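Side-chain contacts in TetR family Transcriptional regulator (Streptococcus agalactiae 2603V/R, PDB 3KKC), which probably binds DNA as a transcriptional regulator of the TetR family, through an N-terminal helix-turn-helix domain: residues A[26-30]-A[31-35]; A[133-137]-A[138-142]. All coordinates share one frame; numbering follows the deposited sequence.

Interaction 1 (A[26-30]-A[31-35]); sequences QENDY and SKITV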
ATOM      1  N   GLN A  26       1.439   2.705  20.210  1.00 97.15           N
ATOM      2  CA  GLN A  26       2.778   2.181  19.966  1.00104.72           C
ATOM      3  C   GLN A  26       2.685   0.663  19.836  1.00108.20           C
ATOM      4  O   GLN A  26       3.488   0.035  19.146  1.00104.28           O
ATOM      5  CB  GLN A  26       3.745   2.590  21.095  1.00106.07           C
ATOM      6  CG  GLN A  26       5.089   3.150  20.592  1.00107.27           C
ATOM      7  CD  GLN A  26       5.816   4.018  21.616  1.00103.36           C
ATOM      8  OE1 GLN A  26       5.765   3.754  22.821  1.00103.63           O
ATOM      9  NE2 GLN A  26       6.503   5.058  21.132  1.00 97.83           N
ATOM     10  N   GLU A  27       1.674   0.091  20.488  1.00112.16           N
ATOM     11  CA  GLU A  27       1.471  -1.351  20.527  1.00115.18           C
ATOM     12  C   GLU A  27       0.277  -1.821  19.706  1.00112.74           C
ATOM     13  O   GLU A  27       0.179  -3.005  19.403  1.00116.32           O
ATOM     14  CB  GLU A  27       1.239  -1.807  21.966  1.00127.39           C
ATOM     15  CG  GLU A  27       2.118  -1.137  23.004  1.00135.88           C
ATOM     16  CD  GLU A  27       3.532  -1.677  22.995  1.00142.25           C
ATOM     17  OE1 GLU A  27       4.072  -1.927  21.893  1.00142.20           O
ATOM     18  OE2 GLU A  27       4.102  -1.847  24.096  1.00144.15           O
ATOM     19  N   ASN A  28      -0.647  -0.922  19.373  1.00107.95           N
ATOM     20  CA  ASN A  28      -1.893  -1.341  18.732  1.00109.86           C
ATOM     21  C   ASN A  28      -2.334  -0.499  17.536  1.00107.70           C
ATOM     22  O   ASN A  28      -1.952   0.665  17.405  1.00107.85           O
ATOM     23  CB  ASN A  28      -3.041  -1.391  19.748  1.00114.27           C
ATOM     24  CG  ASN A  28      -2.634  -2.011  21.070  1.00117.05           C
ATOM     25  OD1 ASN A  28      -2.975  -3.156  21.366  1.00121.73           O
ATOM     26  ND2 ASN A  28      -1.911  -1.247  21.882  1.00114.95           N
ATOM     27  N   ASP A  29      -3.152  -1.107  16.673  1.00103.28           N
ATOM     28  CA  ASP A  29      -3.833  -0.392  15.601  1.00100.96           C
ATOM     29  C   ASP A  29      -4.852   0.578  16.194  1.00100.80           C
ATOM     30  O   ASP A  29      -5.383   0.335  17.281  1.00100.86           O
ATOM     31  CB  ASP A  29      -4.553  -1.380  14.678  1.00106.40           C
ATOM     32  CG  ASP A  29      -3.595  -2.167  13.784  1.00111.08           C
ATOM     33  OD1 ASP A  29      -4.016  -3.204  13.222  1.00113.37           O
ATOM     34  OD2 ASP A  29      -2.425  -1.752  13.638  1.00109.97           O
ATOM     35  N   TYR A  30      -5.119   1.682  15.495  1.00102.41           N
ATOM     36  CA  TYR A  30      -6.138   2.642  15.936  1.00101.01           C
ATOM     37  C   TYR A  30      -7.499   1.975  15.962  1.00104.99           C
ATOM     38  O   TYR A  30      -8.284   2.165  16.913  1.00 99.80           O
ATOM     39  CB  TYR A  30      -6.206   3.877  15.027  1.00 96.30           C
ATOM     40  CG  TYR A  30      -7.477   4.691  15.210  1.00 93.20           C
ATOM     41  CD1 TYR A  30      -7.619   5.574  16.284  1.00 86.05           C
ATOM     42  CD2 TYR A  30      -8.539   4.573  14.320  1.00 96.54           C
ATOM     43  CE1 TYR A  30      -8.781   6.319  16.469  1.00 83.92           C
ATOM     44  CE2 TYR A  30      -9.703   5.317  14.498  1.00100.34           C
ATOM     45  CZ  TYR A  30      -9.814   6.184  15.586  1.00 93.65           C
ATOM     46  OH  TYR A  30     -10.958   6.930  15.758  1.00 98.98           O
ATOM     47  N   SER A  31      -7.764   1.207  14.899  1.00105.20           N
ATOM     48  CA  SER A  31      -8.985   0.413  14.788  1.00107.86           C
ATOM     49  C   SER A  31      -9.116  -0.607  15.926  1.00107.68           C
ATOM     50  O   SER A  31     -10.217  -0.952  16.332  1.00111.04           O
ATOM     51  CB  SER A  31      -9.115  -0.254  13.388  1.00100.99           C
ATOM     52  OG  SER A  31      -8.012  -1.085  13.020  1.00 94.38           O
ATOM     53  N   LYS A  32      -7.985  -1.051  16.461  1.00109.62           N
ATOM     54  CA  LYS A  32      -7.967  -2.085  17.495  1.00115.99           C
ATOM     55  C   LYS A  32      -8.070  -1.586  18.966  1.00100.15           C
ATOM     56  O   LYS A  32      -8.499  -2.348  19.827  1.00102.81           O
ATOM     57  CB  LYS A  32      -6.757  -3.017  17.279  1.00120.01           C
ATOM     58  CG  LYS A  32      -6.628  -4.202  18.241  1.00125.47           C
ATOM     59  CD  LYS A  32      -5.595  -3.925  19.350  1.00123.83           C
ATOM     60  CE  LYS A  32      -5.368  -5.151  20.239  1.00126.17           C
ATOM     61  NZ  LYS A  32      -4.784  -4.807  21.583  1.00124.81           N
ATOM     62  N   ILE A  33      -7.713  -0.337  19.273  1.00 96.81           N
ATOM     63  CA  ILE A  33      -7.885   0.130  20.670  1.00 98.39           C
ATOM     64  C   ILE A  33      -9.307   0.606  20.990  1.00 99.97           C
ATOM     65  O   ILE A  33     -10.024   1.074  20.114  1.00101.08           O
ATOM     66  CB  ILE A  33      -6.914   1.273  21.096  1.00105.09           C
ATOM     67  CG1 ILE A  33      -7.558   2.639  20.859  1.00102.26           C
ATOM     68  CG2 ILE A  33      -5.535   1.140  20.447  1.00107.33           C
ATOM     69  CD1 ILE A  33      -6.604   3.772  21.033  1.00103.57           C
ATOM     70  N   THR A  34      -9.688   0.509  22.260  1.00102.87           N
ATOM     71  CA  THR A  34     -11.023   0.909  22.713  1.00111.56           C
ATOM     72  C   THR A  34     -10.948   1.887  23.886  1.00111.00           C
ATOM     73  O   THR A  34     -10.047   1.792  24.708  1.00108.07           O
ATOM     74  CB  THR A  34     -11.839  -0.312  23.186  1.00116.85           C
ATOM     75  OG1 THR A  34     -11.051  -1.084  24.107  1.00117.13           O
ATOM     76  CG2 THR A  34     -12.252  -1.187  22.006  1.00118.47           C
ATOM     77  N   VAL A  35     -11.913   2.803  23.972  1.00114.28           N
ATOM     78  CA  VAL A  35     -11.924   3.833  25.019  1.00112.14           C
ATOM     79  C   VAL A  35     -11.584   3.325  26.430  1.00107.39           C
ATOM     80  O   VAL A  35     -10.996   4.053  27.231  1.00 99.80           O
ATOM     81  CB  VAL A  35     -13.266   4.606  25.060  1.00112.97           C
ATOM     82  CG1 VAL A  35     -13.350   5.450  26.319  1.00108.87           C
ATOM     83  CG2 VAL A  35     -13.407   5.485  23.831  1.00110.07           C
TER
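Asn-28 and Lys-32 supply the polar side-chain bond of this turn. The amide oxygen OD1 of Asn-28 accepts from the ammonium NZ of Lys-32 at 2.5 Å, shorter than such a bond should be, so its exact length is doubtful. The lysine reaches its partner because its chain is bent at chi2 (-100°), which turns the far end back over the preceding residues. The other amide atom of Asn-28, ND2, is bonded to the carbonyl of Leu-24; two partners on its two ends would hold the amide in this rotation.

Backbone bonds close the turn itself. The carbonyl O of Asp-29 accepts from Ile-33 N at 3.1 Å and takes a weak second bond from Lys-32 N. A weak, long bond joins Ile-33 N to the O of Tyr-30, a carbonyl that also receives Lys-56 NZ.

Carbon contacts add to this. CG2 of Ile-33 rests against CB of Asn-28 at 3.6 Å, while CB of Asp-29 meets CB of Lys-32 at 3.8 Å. The phenol of Tyr-30 leaves the turn, CG anti to the backbone N (chi1 164°), and packs with Ile-33 against Phe-21 of helix 4-24; Lys-56 makes a cation-pi contact with its ring.

The i to i+4 bond from Ile-33 to Asp-29, with helical backbone angles at the three residues between, defines an alpha-turn built of overlapping type I beta turns. It lies in the link between helix 4-24 and helix 35-42, leading into the predicted helix-turn-helix of a TetR-type DNA-binding domain.

Interaction 2 (A[133-137]-A[138-142]); sequences VDIPE and DFLKQ
Leu-140 folds back over the residues that lead into its own helix, and with Glu-137 and Ile-135 it carries most of this contact. Its CD1 methyl lies 3.8 Å from CG2 of Ile-135, the two side chains crossing at about a right angle, and its CD2 methyl sits 3.7 Å from the carbonyl O of Ile-135. One branch therefore packs on a side chain and the other on the chain itself.

Ile-135 uses the same methyl twice. CG2 stands anti to the backbone N while CG1 lies beside it (chi1 -60°), an orientation that sends CG2 toward the helix, where it also meets CD2 of Phe-139 at 3.8 Å, approaching that ring obliquely. A single methyl thus bridges two consecutive helical residues.

Glu-137 contributes mainly through its backbone. Its carbonyl O accepts from Lys-141 N at 2.8 Å, with an N-H...O angle of 163°, while one residue earlier the O of Pro-136 takes Leu-140 N at 3.3 Å. These are the opening i to i+4 bonds of the helix, and Pro-136 occupies the N-cap position. The glutamate side chain bends at chi2 (60°); its OE1 pairs with Arg-126 in a salt bridge, and OE2 of Glu-137 lies no nearer than 4.2 Å to CD2 of Leu-140.

Helix 107-129 flanks this start of helix 137-157: Arg-126 touches Leu-140, and Glu-118 forms a salt bridge with Lys-141. On the second subunit, Met-174 packs against Ile-135, Tyr-170 against Pro-136 and Trp-154 against Asp-138, placing the helix start at the contact between the two chains.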
ATOM      1  N   VAL A 133      11.367  17.508 -18.729  1.00100.88           N
ATOM      2  CA  VAL A 133       9.909  17.637 -18.792  1.00100.38           C
ATOM      3  C   VAL A 133       9.318  16.795 -19.898  1.00 93.26           C
ATOM      4  O   VAL A 133       8.403  17.232 -20.589  1.00 94.46           O
ATOM      5  CB  VAL A 133       9.456  19.089 -19.008  1.00106.61           C
ATOM      6  CG1 VAL A 133       9.709  19.922 -17.741  1.00107.46           C
ATOM      7  CG2 VAL A 133      10.155  19.680 -20.234  1.00108.30           C
ATOM      8  N   ASP A 134       9.844  15.588 -20.063  1.00 90.32           N
ATOM      9  CA  ASP A 134       9.319  14.664 -21.065  1.00 95.88           C
ATOM     10  C   ASP A 134       8.476  13.583 -20.397  1.00 92.04           C
ATOM     11  O   ASP A 134       8.035  12.650 -21.053  1.00 90.50           O
ATOM     12  CB  ASP A 134      10.455  14.014 -21.858  1.00101.60           C
ATOM     13  CG  ASP A 134      11.445  13.276 -20.957  1.00103.39           C
ATOM     14  OD1 ASP A 134      11.630  13.716 -19.792  1.00 96.96           O
ATOM     15  OD2 ASP A 134      12.033  12.264 -21.418  1.00105.56           O
ATOM     16  N   ILE A 135       8.290  13.696 -19.084  1.00 90.04           N
ATOM     17  CA  ILE A 135       7.348  12.841 -18.371  1.00 87.78           C
ATOM     18  C   ILE A 135       6.192  13.712 -17.908  1.00 90.66           C
ATOM     19  O   ILE A 135       6.424  14.762 -17.309  1.00 95.60           O
ATOM     20  CB  ILE A 135       7.990  12.160 -17.166  1.00 81.29           C
ATOM     21  CG1 ILE A 135       9.149  11.286 -17.619  1.00 79.73           C
ATOM     22  CG2 ILE A 135       6.981  11.298 -16.461  1.00 83.19           C
ATOM     23  CD1 ILE A 135       9.851  10.587 -16.485  1.00 77.92           C
ATOM     24  N   PRO A 136       4.944  13.297 -18.209  1.00 87.71           N
ATOM     25  CA  PRO A 136       3.768  14.109 -17.869  1.00 84.82           C
ATOM     26  C   PRO A 136       3.769  14.455 -16.382  1.00 86.63           C
ATOM     27  O   PRO A 136       4.477  13.806 -15.607  1.00 83.22           O
ATOM     28  CB  PRO A 136       2.597  13.184 -18.216  1.00 79.43           C
ATOM     29  CG  PRO A 136       3.132  12.304 -19.302  1.00 79.28           C
ATOM     30  CD  PRO A 136       4.571  12.057 -18.916  1.00 84.44           C
ATOM     31  N   GLU A 137       2.996  15.464 -15.996  1.00 86.45           N
ATOM     32  CA  GLU A 137       3.022  15.945 -14.625  1.00 83.64           C
ATOM     33  C   GLU A 137       2.315  14.984 -13.652  1.00 78.43           C
ATOM     34  O   GLU A 137       2.787  14.738 -12.542  1.00 72.53           O
ATOM     35  CB  GLU A 137       2.442  17.361 -14.554  1.00 90.33           C
ATOM     36  CG  GLU A 137       2.980  18.207 -13.409  1.00 99.43           C
ATOM     37  CD  GLU A 137       4.497  18.408 -13.461  1.00104.58           C
ATOM     38  OE1 GLU A 137       5.096  18.577 -12.378  1.00106.38           O
ATOM     39  OE2 GLU A 137       5.087  18.402 -14.570  1.00104.01           O
ATOM     40  N   ASP A 138       1.197  14.415 -14.069  1.00 80.91           N
ATOM     41  CA  ASP A 138       0.449  13.554 -13.157  1.00 78.36           C
ATOM     42  C   ASP A 138       1.192  12.254 -12.833  1.00 72.63           C
ATOM     43  O   ASP A 138       1.067  11.711 -11.737  1.00 75.93           O
ATOM     44  CB  ASP A 138      -0.979  13.303 -13.664  1.00 80.84           C
ATOM     45  CG  ASP A 138      -1.016  12.559 -14.980  1.00 88.00           C
ATOM     46  OD1 ASP A 138      -0.098  12.742 -15.809  1.00 91.84           O
ATOM     47  OD2 ASP A 138      -1.972  11.784 -15.181  1.00 90.50           O
ATOM     48  N   PHE A 139       1.988  11.773 -13.778  1.00 64.97           N
ATOM     49  CA  PHE A 139       2.730  10.552 -13.563  1.00 65.30           C
ATOM     50  C   PHE A 139       3.862  10.886 -12.634  1.00 66.59           C
ATOM     51  O   PHE A 139       4.244  10.096 -11.772  1.00 70.21           O
ATOM     52  CB  PHE A 139       3.307  10.048 -14.878  1.00 72.11           C
ATOM     53  CG  PHE A 139       3.990   8.715 -14.767  1.00 68.04           C
ATOM     54  CD1 PHE A 139       3.306   7.551 -15.051  1.00 66.80           C
ATOM     55  CD2 PHE A 139       5.303   8.632 -14.371  1.00 64.08           C
ATOM     56  CE1 PHE A 139       3.928   6.340 -14.947  1.00 65.42           C
ATOM     57  CE2 PHE A 139       5.929   7.420 -14.270  1.00 63.67           C
ATOM     58  CZ  PHE A 139       5.245   6.276 -14.555  1.00 63.47           C
ATOM     59  N   LEU A 140       4.409  12.076 -12.831  1.00 67.74           N
ATOM     60  CA  LEU A 140       5.428  12.596 -11.947  1.00 64.91           C
ATOM     61  C   LEU A 140       4.862  12.673 -10.518  1.00 67.45           C
ATOM     62  O   LEU A 140       5.428  12.101  -9.576  1.00 65.57           O
ATOM     63  CB  LEU A 140       5.903  13.964 -12.436  1.00 67.77           C
ATOM     64  CG  LEU A 140       7.402  14.102 -12.714  1.00 77.21           C
ATOM     65  CD1 LEU A 140       8.030  12.772 -13.123  1.00 79.33           C
ATOM     66  CD2 LEU A 140       7.618  15.145 -13.796  1.00 78.69           C
ATOM     67  N   LYS A 141       3.734  13.356 -10.354  1.00 67.26           N
ATOM     68  CA  LYS A 141       3.222  13.555  -9.020  1.00 68.03           C
ATOM     69  C   LYS A 141       3.118  12.201  -8.344  1.00 72.60           C
ATOM     70  O   LYS A 141       3.687  12.012  -7.260  1.00 69.01           O
ATOM     71  CB  LYS A 141       1.880  14.270  -9.030  1.00 69.92           C
ATOM     72  CG  LYS A 141       1.499  14.759  -7.646  1.00 77.08           C
ATOM     73  CD  LYS A 141       0.130  15.404  -7.640  1.00 79.63           C
ATOM     74  CE  LYS A 141      -0.039  16.260  -6.407  1.00 82.15           C
ATOM     75  NZ  LYS A 141      -1.329  16.999  -6.464  1.00 85.73           N
ATOM     76  N   GLN A 142       2.435  11.260  -9.013  1.00 68.61           N
ATOM     77  CA  GLN A 142       2.143   9.935  -8.453  1.00 62.87           C
ATOM     78  C   GLN A 142       3.385   9.067  -8.175  1.00 60.72           C
ATOM     79  O   GLN A 142       3.488   8.407  -7.145  1.00 63.03           O
ATOM     80  CB  GLN A 142       1.167   9.187  -9.367  1.00 69.96           C
ATOM     81  CG  GLN A 142       1.131   7.665  -9.165  1.00 71.19           C
ATOM     82  CD  GLN A 142       2.220   6.928  -9.922  1.00 68.73           C
ATOM     83  OE1 GLN A 142       2.556   7.296 -11.043  1.00 72.12           O
ATOM     84  NE2 GLN A 142       2.779   5.884  -9.309  1.00 68.52           N
TER

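Overall arrangement
From the N terminus, interaction 1 comes first, closing a turn within the loop between helix 4-24 and helix 35-42, in the N-terminal, probably DNA-binding region. Interaction 2 follows in series, folding the end of the loop after helix 107-129 onto the first turn of helix 137-157 in the C-terminal region, where the second subunit lies alongside. The two contacts neither nest nor cross: the centres of interaction 1 and interaction 2 are 38 Å apart, and their nearest atoms about 24 Å. Each shapes a connection between consecutive helices, a turn in interaction 1 and a helix start in interaction 2, while the helices from 35-42 to 107-129 carry the chain from one to the other.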